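Local structure of autophagy-related protein 9 (Schizosaccharomyces pombe, 7D0I) at residues Q393-R404 / R637-Y648; M498-S506 / V551-E559. The protein moves phospholipids between the two leaflets of a membrane as a trimeric scramblase and supplies membrane for the growing autophagosome. The protein carries 1 engineered substitution. One frame throughout, in Å; residues are numbered along the deposited sequence.

Contact 1: Q393-R404 / R637-Y648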
loop_
_atom_site.group_PDB
_atom_site.type_symbol
_atom_site.label_atom_id
_atom_site.label_comp_id
_atom_site.label_asym_id
_atom_site.label_seq_id
_atom_site.Cartn_x
_atom_site.Cartn_y
_atom_site.Cartn_z
ATOM N N GLN A 393 -26.465 -27.878 26.971
ATOM C CA GLN A 393 -25.024 -27.907 27.155
ATOM C C GLN A 393 -24.587 -29.345 27.370
ATOM O O GLN A 393 -25.362 -30.175 27.846
ATOM C CB GLN A 393 -24.595 -27.026 28.329
ATOM C CG GLN A 393 -23.166 -26.540 28.236
ATOM C CD GLN A 393 -23.015 -25.120 28.728
ATOM O OE1 GLN A 393 -23.995 -24.389 28.852
ATOM N NE2 GLN A 393 -21.785 -24.720 29.013
ATOM N N LEU A 394 -23.339 -29.622 27.006
ATOM C CA LEU A 394 -22.819 -30.982 27.026
ATOM C C LEU A 394 -22.986 -31.602 28.404
ATOM O O LEU A 394 -22.456 -31.089 29.392
ATOM C CB LEU A 394 -21.350 -30.972 26.617
ATOM C CG LEU A 394 -20.652 -32.322 26.539
ATOM C CD1 LEU A 394 -21.239 -33.122 25.427
ATOM C CD2 LEU A 394 -19.173 -32.141 26.320
ATOM N N ARG A 395 -23.730 -32.703 28.466
ATOM C CA ARG A 395 -23.964 -33.372 29.736
ATOM C C ARG A 395 -22.650 -33.797 30.372
ATOM O O ARG A 395 -21.643 -34.003 29.693
ATOM C CB ARG A 395 -24.869 -34.586 29.543
ATOM C CG ARG A 395 -26.323 -34.222 29.430
ATOM C CD ARG A 395 -27.205 -35.425 29.243
ATOM N NE ARG A 395 -28.568 -35.011 28.941
ATOM C CZ ARG A 395 -29.531 -35.835 28.550
ATOM N NH1 ARG A 395 -29.284 -37.131 28.411
ATOM N NH2 ARG A 395 -30.743 -35.364 28.293
ATOM N N SER A 396 -22.668 -33.923 31.699
ATOM C CA SER A 396 -21.442 -34.218 32.428
ATOM C C SER A 396 -20.931 -35.619 32.135
ATOM O O SER A 396 -19.718 -35.835 32.082
ATOM C CB SER A 396 -21.669 -34.045 33.927
ATOM O OG SER A 396 -20.501 -34.364 34.657
ATOM N N ALA A 397 -21.834 -36.574 31.927
ATOM C CA ALA A 397 -21.438 -37.960 31.739
ATOM C C ALA A 397 -20.627 -38.184 30.473
ATOM O O ALA A 397 -20.114 -39.289 30.284
ATOM C CB ALA A 397 -22.678 -38.850 31.716
ATOM N N PHE A 398 -20.493 -37.180 29.614
ATOM C CA PHE A 398 -19.825 -37.347 28.332
ATOM C C PHE A 398 -18.383 -36.875 28.341
ATOM O O PHE A 398 -17.742 -36.874 27.290
ATOM C CB PHE A 398 -20.603 -36.627 27.232
ATOM C CG PHE A 398 -21.776 -37.399 26.739
ATOM C CD1 PHE A 398 -22.980 -37.347 27.404
ATOM C CD2 PHE A 398 -21.668 -38.200 25.628
ATOM C CE1 PHE A 398 -24.050 -38.066 26.963
ATOM C CE2 PHE A 398 -22.736 -38.919 25.183
ATOM C CZ PHE A 398 -23.928 -38.852 25.851
ATOM N N ARG A 399 -17.860 -36.469 29.494
ATOM C CA ARG A 399 -16.434 -36.248 29.654
ATOM C C ARG A 399 -15.791 -37.234 30.617
ATOM O O ARG A 399 -14.563 -37.239 30.741
ATOM C CB ARG A 399 -16.161 -34.814 30.121
ATOM C CG ARG A 399 -16.541 -33.764 29.099
ATOM C CD ARG A 399 -16.269 -32.369 29.605
ATOM N NE ARG A 399 -16.722 -32.192 30.980
ATOM C CZ ARG A 399 -17.993 -32.046 31.340
ATOM N NH1 ARG A 399 -18.308 -31.889 32.617
ATOM N NH2 ARG A 399 -18.951 -32.066 30.427
ATOM N N ASN A 400 -16.582 -38.057 31.289
ATOM C CA ASN A 400 -16.104 -39.097 32.184
ATOM C C ASN A 400 -15.692 -40.323 31.377
ATOM O O ASN A 400 -16.555 -41.013 30.826
ATOM C CB ASN A 400 -17.194 -39.457 33.193
ATOM C CG ASN A 400 -16.777 -40.554 34.136
ATOM O OD1 ASN A 400 -16.729 -41.725 33.765
ATOM N ND2 ASN A 400 -16.488 -40.184 35.374
ATOM N N PRO A 401 -14.396 -40.635 31.291
ATOM C CA PRO A 401 -13.962 -41.732 30.413
ATOM C C PRO A 401 -14.407 -43.107 30.867
ATOM O O PRO A 401 -14.268 -44.059 30.094
ATOM C CB PRO A 401 -12.433 -41.622 30.441
ATOM C CG PRO A 401 -12.153 -40.239 30.904
ATOM C CD PRO A 401 -13.249 -39.921 31.865
ATOM N N ASN A 402 -14.925 -43.254 32.085
ATOM C CA ASN A 402 -15.347 -44.569 32.544
ATOM C C ASN A 402 -16.742 -44.930 32.067
ATOM O O ASN A 402 -17.072 -46.118 31.998
ATOM C CB ASN A 402 -15.297 -44.643 34.070
ATOM C CG ASN A 402 -13.912 -44.393 34.620
ATOM O OD1 ASN A 402 -13.617 -43.315 35.131
ATOM N ND2 ASN A 402 -13.049 -45.392 34.517
ATOM N N SER A 403 -17.563 -43.939 31.738
ATOM C CA SER A 403 -18.916 -44.168 31.263
ATOM C C SER A 403 -18.987 -44.323 29.751
ATOM O O SER A 403 -20.084 -44.325 29.192
ATOM C CB SER A 403 -19.828 -43.026 31.710
ATOM O OG SER A 403 -21.161 -43.473 31.861
ATOM N N ARG A 404 -17.843 -44.463 29.081
ATOM C CA ARG A 404 -17.826 -44.554 27.628
ATOM C C ARG A 404 -18.445 -45.836 27.102
ATOM O O ARG A 404 -18.685 -45.931 25.898
ATOM C CB ARG A 404 -16.396 -44.445 27.107
ATOM C CG ARG A 404 -15.492 -45.562 27.575
ATOM C CD ARG A 404 -14.209 -45.601 26.777
ATOM N NE ARG A 404 -14.415 -46.187 25.460
ATOM C CZ ARG A 404 -13.531 -46.129 24.473
ATOM N NH1 ARG A 404 -13.800 -46.690 23.304
ATOM N NH2 ARG A 404 -12.379 -45.500 24.650
ATOM N N ARG A 637 -15.976 -36.491 23.955
ATOM C CA ARG A 637 -15.075 -36.427 25.098
ATOM C C ARG A 637 -13.702 -35.899 24.716
ATOM O O ARG A 637 -13.164 -35.025 25.395
ATOM C CB ARG A 637 -14.947 -37.809 25.740
ATOM C CG ARG A 637 -13.867 -37.899 26.787
ATOM C CD ARG A 637 -13.997 -39.166 27.599
ATOM N NE ARG A 637 -14.353 -40.320 26.782
ATOM C CZ ARG A 637 -13.503 -40.977 26.002
ATOM N NH1 ARG A 637 -13.922 -42.021 25.305
ATOM N NH2 ARG A 637 -12.242 -40.588 25.907
ATOM N N GLU A 638 -13.129 -36.412 23.628
ATOM C CA GLU A 638 -11.824 -35.944 23.191
ATOM C C GLU A 638 -11.879 -34.495 22.731
ATOM O O GLU A 638 -11.103 -33.657 23.196
ATOM C CB GLU A 638 -11.300 -36.829 22.064
ATOM C CG GLU A 638 -11.231 -38.299 22.390
ATOM C CD GLU A 638 -10.905 -39.144 21.172
ATOM O OE1 GLU A 638 -10.900 -38.594 20.050
ATOM O OE2 GLU A 638 -10.657 -40.359 21.330
ATOM N N HIS A 639 -12.792 -34.179 21.815
ATOM C CA HIS A 639 -12.743 -32.922 21.072
ATOM C C HIS A 639 -13.673 -31.863 21.639
ATOM O O HIS A 639 -14.250 -31.079 20.890
ATOM C CB HIS A 639 -13.050 -33.178 19.606
ATOM C CG HIS A 639 -12.139 -34.182 18.975
ATOM N ND1 HIS A 639 -12.535 -35.468 18.692
ATOM C CD2 HIS A 639 -10.855 -34.083 18.560
ATOM C CE1 HIS A 639 -11.531 -36.123 18.135
ATOM N NE2 HIS A 639 -10.501 -35.306 18.045
ATOM N N THR A 640 -13.821 -31.809 22.956
ATOM C CA THR A 640 -14.565 -30.762 23.636
ATOM C C THR A 640 -13.598 -29.912 24.444
ATOM O O THR A 640 -12.797 -30.445 25.214
ATOM C CB THR A 640 -15.621 -31.356 24.563
ATOM O OG1 THR A 640 -16.601 -32.047 23.790
ATOM C CG2 THR A 640 -16.286 -30.271 25.358
ATOM N N ILE A 641 -13.672 -28.598 24.274
ATOM C CA ILE A 641 -12.799 -27.686 24.996
ATOM C C ILE A 641 -13.656 -26.637 25.681
ATOM O O ILE A 641 -14.699 -26.231 25.168
ATOM C CB ILE A 641 -11.761 -27.029 24.064
ATOM C CG1 ILE A 641 -10.682 -26.323 24.876
ATOM C CG2 ILE A 641 -12.419 -26.040 23.150
ATOM C CD1 ILE A 641 -9.685 -25.581 24.019
ATOM N N ASN A 642 -13.225 -26.206 26.861
ATOM C CA ASN A 642 -13.969 -25.225 27.636
ATOM C C ASN A 642 -13.419 -23.840 27.328
ATOM O O ASN A 642 -12.292 -23.512 27.708
ATOM C CB ASN A 642 -13.886 -25.531 29.128
ATOM C CG ASN A 642 -14.849 -24.696 29.952
ATOM O OD1 ASN A 642 -15.012 -23.501 29.726
ATOM N ND2 ASN A 642 -15.497 -25.331 30.915
ATOM N N VAL A 643 -14.213 -23.034 26.643
ATOM C CA VAL A 643 -13.874 -21.643 26.387
ATOM C C VAL A 643 -14.527 -20.795 27.465
ATOM O O VAL A 643 -15.734 -20.906 27.706
ATOM C CB VAL A 643 -14.327 -21.215 24.985
ATOM C CG1 VAL A 643 -14.236 -19.718 24.840
ATOM C CG2 VAL A 643 -13.473 -21.887 23.940
ATOM N N GLU A 644 -13.729 -19.955 28.119
ATOM C CA GLU A 644 -14.184 -19.259 29.314
ATOM C C GLU A 644 -15.224 -18.210 28.963
ATOM O O GLU A 644 -14.997 -17.353 28.104
ATOM C CB GLU A 644 -13.001 -18.612 30.028
ATOM C CG GLU A 644 -11.740 -19.467 30.063
ATOM C CD GLU A 644 -11.916 -20.775 30.813
ATOM O OE1 GLU A 644 -12.850 -20.892 31.634
ATOM O OE2 GLU A 644 -11.109 -21.696 30.580
ATOM N N GLY A 645 -16.364 -18.266 29.644
ATOM C CA GLY A 645 -17.467 -17.380 29.381
ATOM C C GLY A 645 -18.490 -17.922 28.412
ATOM O O GLY A 645 -19.621 -17.428 28.383
ATOM N N VAL A 646 -18.124 -18.925 27.618
ATOM C CA VAL A 646 -19.054 -19.575 26.707
ATOM C C VAL A 646 -19.475 -20.906 27.307
ATOM O O VAL A 646 -20.656 -21.130 27.584
ATOM C CB VAL A 646 -18.430 -19.774 25.316
ATOM C CG1 VAL A 646 -19.421 -20.434 24.401
ATOM C CG2 VAL A 646 -17.977 -18.456 24.745
ATOM N N GLY A 647 -18.515 -21.792 27.526
ATOM C CA GLY A 647 -18.834 -23.106 28.034
ATOM C C GLY A 647 -18.060 -24.175 27.303
ATOM O O GLY A 647 -16.969 -23.909 26.799
ATOM N N TYR A 648 -18.604 -25.384 27.231
ATOM C CA TYR A 648 -17.965 -26.473 26.506
ATOM C C TYR A 648 -18.365 -26.379 25.041
ATOM O O TYR A 648 -19.531 -26.575 24.694
ATOM C CB TYR A 648 -18.360 -27.824 27.082
ATOM C CG TYR A 648 -17.800 -28.088 28.446
ATOM C CD1 TYR A 648 -16.445 -28.271 28.632
ATOM C CD2 TYR A 648 -18.629 -28.164 29.549
ATOM C CE1 TYR A 648 -15.930 -28.515 29.874
ATOM C CE2 TYR A 648 -18.122 -28.408 30.795
ATOM C CZ TYR A 648 -16.772 -28.583 30.954
ATOM O OH TYR A 648 -16.263 -28.826 32.207
#

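Contact 2: M498-S506 / V551-E559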
loop_
_atom_site.group_PDB
_atom_site.type_symbol
_atom_site.label_atom_id
_atom_site.label_comp_id
_atom_site.label_asym_id
_atom_site.label_seq_id
_atom_site.Cartn_x
_atom_site.Cartn_y
_atom_site.Cartn_z
ATOM N N MET A 498 -15.530 -31.760 -30.746
ATOM C CA MET A 498 -16.936 -31.663 -31.113
ATOM C C MET A 498 -17.298 -30.288 -31.648
ATOM O O MET A 498 -18.125 -30.175 -32.560
ATOM C CB MET A 498 -17.810 -31.995 -29.905
ATOM C CG MET A 498 -19.262 -32.255 -30.232
ATOM S SD MET A 498 -20.238 -32.623 -28.762
ATOM C CE MET A 498 -19.984 -31.133 -27.796
ATOM N N ILE A 499 -16.687 -29.240 -31.096
ATOM C CA ILE A 499 -16.835 -27.905 -31.663
ATOM C C ILE A 499 -16.369 -27.894 -33.108
ATOM O O ILE A 499 -16.999 -27.280 -33.975
ATOM C CB ILE A 499 -16.058 -26.878 -30.822
ATOM C CG1 ILE A 499 -16.658 -26.757 -29.429
ATOM C CG2 ILE A 499 -16.053 -25.534 -31.506
ATOM C CD1 ILE A 499 -15.857 -25.877 -28.527
ATOM N N ARG A 500 -15.265 -28.584 -33.394
ATOM C CA ARG A 500 -14.752 -28.620 -34.757
ATOM C C ARG A 500 -15.720 -29.335 -35.691
ATOM O O ARG A 500 -15.977 -28.870 -36.810
ATOM C CB ARG A 500 -13.382 -29.292 -34.770
ATOM C CG ARG A 500 -12.743 -29.342 -36.127
ATOM C CD ARG A 500 -12.564 -27.959 -36.696
ATOM N NE ARG A 500 -12.741 -27.960 -38.142
ATOM C CZ ARG A 500 -12.682 -26.874 -38.902
ATOM N NH1 ARG A 500 -12.862 -26.970 -40.211
ATOM N NH2 ARG A 500 -12.446 -25.692 -38.352
ATOM N N LEU A 501 -16.275 -30.465 -35.245
ATOM C CA LEU A 501 -17.239 -31.189 -36.066
ATOM C C LEU A 501 -18.465 -30.341 -36.359
ATOM O O LEU A 501 -18.953 -30.309 -37.495
ATOM C CB LEU A 501 -17.654 -32.482 -35.373
ATOM C CG LEU A 501 -18.922 -33.118 -35.937
ATOM C CD1 LEU A 501 -18.663 -33.688 -37.312
ATOM C CD2 LEU A 501 -19.443 -34.183 -35.002
ATOM N N PHE A 502 -18.989 -29.655 -35.346
ATOM C CA PHE A 502 -20.179 -28.852 -35.585
ATOM C C PHE A 502 -19.869 -27.634 -36.437
ATOM O O PHE A 502 -20.724 -27.192 -37.207
ATOM C CB PHE A 502 -20.822 -28.457 -34.263
ATOM C CG PHE A 502 -21.645 -29.549 -33.659
ATOM C CD1 PHE A 502 -22.806 -29.974 -34.277
ATOM C CD2 PHE A 502 -21.254 -30.165 -32.488
ATOM C CE1 PHE A 502 -23.561 -30.983 -33.739
ATOM C CE2 PHE A 502 -22.010 -31.175 -31.944
ATOM C CZ PHE A 502 -23.164 -31.585 -32.569
ATOM N N LYS A 503 -18.653 -27.095 -36.338
ATOM C CA LYS A 503 -18.242 -26.036 -37.255
ATOM C C LYS A 503 -18.249 -26.535 -38.691
ATOM O O LYS A 503 -18.739 -25.850 -39.597
ATOM C CB LYS A 503 -16.852 -25.530 -36.866
ATOM C CG LYS A 503 -16.540 -24.121 -37.316
ATOM C CD LYS A 503 -15.049 -23.830 -37.208
ATOM C CE LYS A 503 -14.533 -24.017 -35.793
ATOM N NZ LYS A 503 -13.044 -23.948 -35.733
ATOM N N TYR A 504 -17.735 -27.745 -38.912
ATOM C CA TYR A 504 -17.739 -28.324 -40.252
ATOM C C TYR A 504 -19.158 -28.531 -40.767
ATOM O O TYR A 504 -19.463 -28.227 -41.930
ATOM C CB TYR A 504 -16.978 -29.644 -40.240
ATOM C CG TYR A 504 -16.996 -30.366 -41.556
ATOM C CD1 TYR A 504 -16.689 -29.708 -42.731
ATOM C CD2 TYR A 504 -17.300 -31.712 -41.621
ATOM C CE1 TYR A 504 -16.696 -30.364 -43.935
ATOM C CE2 TYR A 504 -17.307 -32.378 -42.822
ATOM C CZ TYR A 504 -17.005 -31.698 -43.976
ATOM O OH TYR A 504 -17.011 -32.355 -45.179
ATOM N N ILE A 505 -20.034 -29.068 -39.922
ATOM C CA ILE A 505 -21.408 -29.326 -40.345
ATOM C C ILE A 505 -22.122 -28.023 -40.661
ATOM O O ILE A 505 -22.863 -27.922 -41.648
ATOM C CB ILE A 505 -22.153 -30.138 -39.273
ATOM C CG1 ILE A 505 -21.558 -31.537 -39.172
ATOM C CG2 ILE A 505 -23.625 -30.218 -39.593
ATOM C CD1 ILE A 505 -22.230 -32.398 -38.153
ATOM N N SER A 506 -21.922 -27.004 -39.825
ATOM C CA SER A 506 -22.493 -25.694 -40.104
ATOM C C SER A 506 -21.977 -25.141 -41.422
ATOM O O SER A 506 -22.726 -24.510 -42.169
ATOM C CB SER A 506 -22.178 -24.732 -38.964
ATOM O OG SER A 506 -22.431 -23.398 -39.356
ATOM N N VAL A 551 -29.153 -24.616 -34.582
ATOM C CA VAL A 551 -28.726 -25.555 -33.549
ATOM C C VAL A 551 -27.210 -25.526 -33.406
ATOM O O VAL A 551 -26.670 -25.484 -32.296
ATOM C CB VAL A 551 -29.231 -26.971 -33.866
ATOM C CG1 VAL A 551 -28.485 -27.998 -33.037
ATOM C CG2 VAL A 551 -30.720 -27.067 -33.616
ATOM N N SER A 552 -26.502 -25.544 -34.538
ATOM C CA SER A 552 -25.046 -25.640 -34.503
ATOM C C SER A 552 -24.413 -24.378 -33.933
ATOM O O SER A 552 -23.433 -24.458 -33.185
ATOM C CB SER A 552 -24.506 -25.922 -35.902
ATOM O OG SER A 552 -24.981 -27.166 -36.382
ATOM N N ARG A 553 -24.952 -23.206 -34.271
ATOM C CA ARG A 553 -24.379 -21.961 -33.772
ATOM C C ARG A 553 -24.405 -21.873 -32.254
ATOM O O ARG A 553 -23.624 -21.110 -31.675
ATOM C CB ARG A 553 -25.115 -20.755 -34.350
ATOM C CG ARG A 553 -24.979 -20.580 -35.842
ATOM C CD ARG A 553 -25.692 -19.316 -36.286
ATOM N NE ARG A 553 -26.069 -19.362 -37.695
ATOM C CZ ARG A 553 -26.738 -18.400 -38.316
ATOM N NH1 ARG A 553 -27.105 -17.311 -37.657
ATOM N NH2 ARG A 553 -27.043 -18.528 -39.600
ATOM N N SER A 554 -25.290 -22.616 -31.594
ATOM C CA SER A 554 -25.361 -22.553 -30.142
ATOM C C SER A 554 -24.211 -23.301 -29.484
ATOM O O SER A 554 -23.739 -22.895 -28.418
ATOM C CB SER A 554 -26.696 -23.112 -29.660
ATOM O OG SER A 554 -26.914 -24.405 -30.195
ATOM N N ILE A 555 -23.751 -24.390 -30.099
ATOM C CA ILE A 555 -22.653 -25.154 -29.523
ATOM C C ILE A 555 -21.332 -24.428 -29.724
ATOM O O ILE A 555 -20.520 -24.313 -28.800
ATOM C CB ILE A 555 -22.612 -26.567 -30.127
ATOM C CG1 ILE A 555 -23.904 -27.314 -29.802
ATOM C CG2 ILE A 555 -21.396 -27.320 -29.624
ATOM C CD1 ILE A 555 -23.972 -28.697 -30.399
ATOM N N ILE A 556 -21.098 -23.928 -30.933
ATOM C CA ILE A 556 -19.854 -23.254 -31.289
ATOM C C ILE A 556 -19.698 -21.997 -30.447
ATOM O O ILE A 556 -20.501 -21.061 -30.575
ATOM C CB ILE A 556 -19.826 -22.913 -32.785
ATOM C CG1 ILE A 556 -19.971 -24.178 -33.617
ATOM C CG2 ILE A 556 -18.547 -22.207 -33.142
ATOM C CD1 ILE A 556 -20.177 -23.893 -35.067
ATOM N N PRO A 557 -18.691 -21.922 -29.587
ATOM C CA PRO A 557 -18.508 -20.723 -28.770
ATOM C C PRO A 557 -18.062 -19.547 -29.624
ATOM O O PRO A 557 -17.767 -19.671 -30.812
ATOM C CB PRO A 557 -17.423 -21.139 -27.778
ATOM C CG PRO A 557 -16.653 -22.171 -28.497
ATOM C CD PRO A 557 -17.639 -22.917 -29.340
ATOM N N ASP A 558 -18.027 -18.381 -28.992
ATOM C CA ASP A 558 -17.528 -17.197 -29.667
ATOM C C ASP A 558 -16.050 -17.366 -29.986
ATOM O O ASP A 558 -15.332 -18.116 -29.321
ATOM C CB ASP A 558 -17.747 -15.962 -28.799
ATOM C CG ASP A 558 -17.410 -14.675 -29.516
ATOM O OD1 ASP A 558 -17.241 -14.704 -30.753
ATOM O OD2 ASP A 558 -17.308 -13.633 -28.841
ATOM N N GLU A 559 -15.598 -16.674 -31.028
ATOM C CA GLU A 559 -14.180 -16.709 -31.362
ATOM C C GLU A 559 -13.352 -16.039 -30.278
ATOM O O GLU A 559 -12.390 -16.623 -29.765
ATOM C CB GLU A 559 -13.934 -16.025 -32.705
ATOM C CG GLU A 559 -14.492 -16.754 -33.900
ATOM C CD GLU A 559 -14.055 -16.116 -35.194
ATOM O OE1 GLU A 559 -14.267 -16.723 -36.264
ATOM O OE2 GLU A 559 -13.492 -15.005 -35.139
#

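Contact 1: Q393-R404 / R637-Y648
Arg399 lays its guanidinium flat over one face of the Tyr648 ring. The two groups have centres 4.1 Å apart, and their planes differ by 15°. Arg399 NE and CZ lie nearest the phenol end. The line from the Tyr648 centroid to Arg399 CZ leans 32° from the ring normal, so this cation-pi stack is off-centre. The Arg399 chain bends at chi3 (-45°), which turns the guanidinium onto the ring. Arg399 CD adds a CH-pi contact, 4.2 Å from the centroid of the Tyr648 ring.

Van der Waals packing is limited. Leu394 and Thr640 meet tip to tip, with Leu394 CD2 3.6 Å from Thr640 CG2. Arg637 runs its aliphatic part alongside the 393-404 backbone, its CD 3.8 Å from Pro401 CA and its CB against Phe398 O. Pro401 crosses Arg637 at about a right angle, its CG against CD and its CB over one face of the guanidinium.

Gln393 NE2 reaches Gly647 CA at 3.5 Å. The backbone angles of Gly647 by themselves disfavour a side chain. Gly647 belongs to a classic beta bulge, where it and Val646 both face Val643 in the hairpin of strands 640-643 and 647-650.

Arg404 NH2 and Arg637 NH1 come within 3.9 Å of each other. Both form salt bridges to Asp634, so the carboxylate gathers them.

Asn400 accepts from the backbone N of Asn402 in an Asx turn. Its ND2 bonds to Asn402 of the second subunit, and Pro401 packs on Pro401 of that subunit, a reciprocal, twofold contact.

No hydrogen bond spans the two segments. The loop, probably cytoplasmic, is therefore held to the helix end and hairpin by one cationic stack, aliphatic packing and a shared carboxylate, a pairing that likely depends on charge as well as shape.

Contact 2: M498-S506 / V551-E559
Ile555 sets its CD1 over one face of the Phe502 ring, in a CH-pi contact 3.6 Å from the centroid of that ring. The methyl lies 16° off the ring normal. The extended Ile555 chain (chi2 178°) carries CD1 out to the ring, while its CG2 branch stands beside Phe502 CD2. Met498 SD meets the edge of the Phe502 ring in its plane. With an alanine at Phe502, the Ile555 methyl would probably lose the face it rests on, and a gap would be likely to open between the two helices.

The other apolar pairs lie along the same seam. Ile499 points its CD1 at the Pro557 ring, 3.5 Å from Pro557 CD. Ile556 turns CD1 onto the backbone of the facing helix, 3.6 Å from Lys503 CA.

These segments belong to an antiparallel transmembrane helical hairpin and lie toward what is probably its cytoplasmic end. The axes of the short segments 498-506 and 551-555 approach to 9.3 Å, and their directions differ by 148°.

Ser506 and Ser552 meet through their CB atoms, 4.0 Å apart. Ser552 OG touches Phe502 CD1 but bonds within its own helix, to Leu548 O, and no hydrogen bond joins the two segments.

Polar and aromatic partners come from the third subunit. Glu559 forms a salt bridge with Arg603 of that subunit, and Tyr504 meets the ring of its Phe208.

How the contacts relate
From the N terminus, the chain first reaches 393-404, the loop between helices 384-387 and 404-410. Next comes 498-506 on transmembrane helix 496-520. The chain returns along helix 538-555 to 551-559, and contact 2 closes a loop of 44 residues. It then runs on to 637-648, where contact 1 closes a loop of 232 residues. Contact 2 is nested inside that larger loop, and the two do not cross. Contact 1 joins parts that are probably cytoplasmic and borders the second subunit. Contact 2 joins two membrane helices and borders the third. They lie on opposite sides of the chain's centre, with nearest atoms about 47 Å apart.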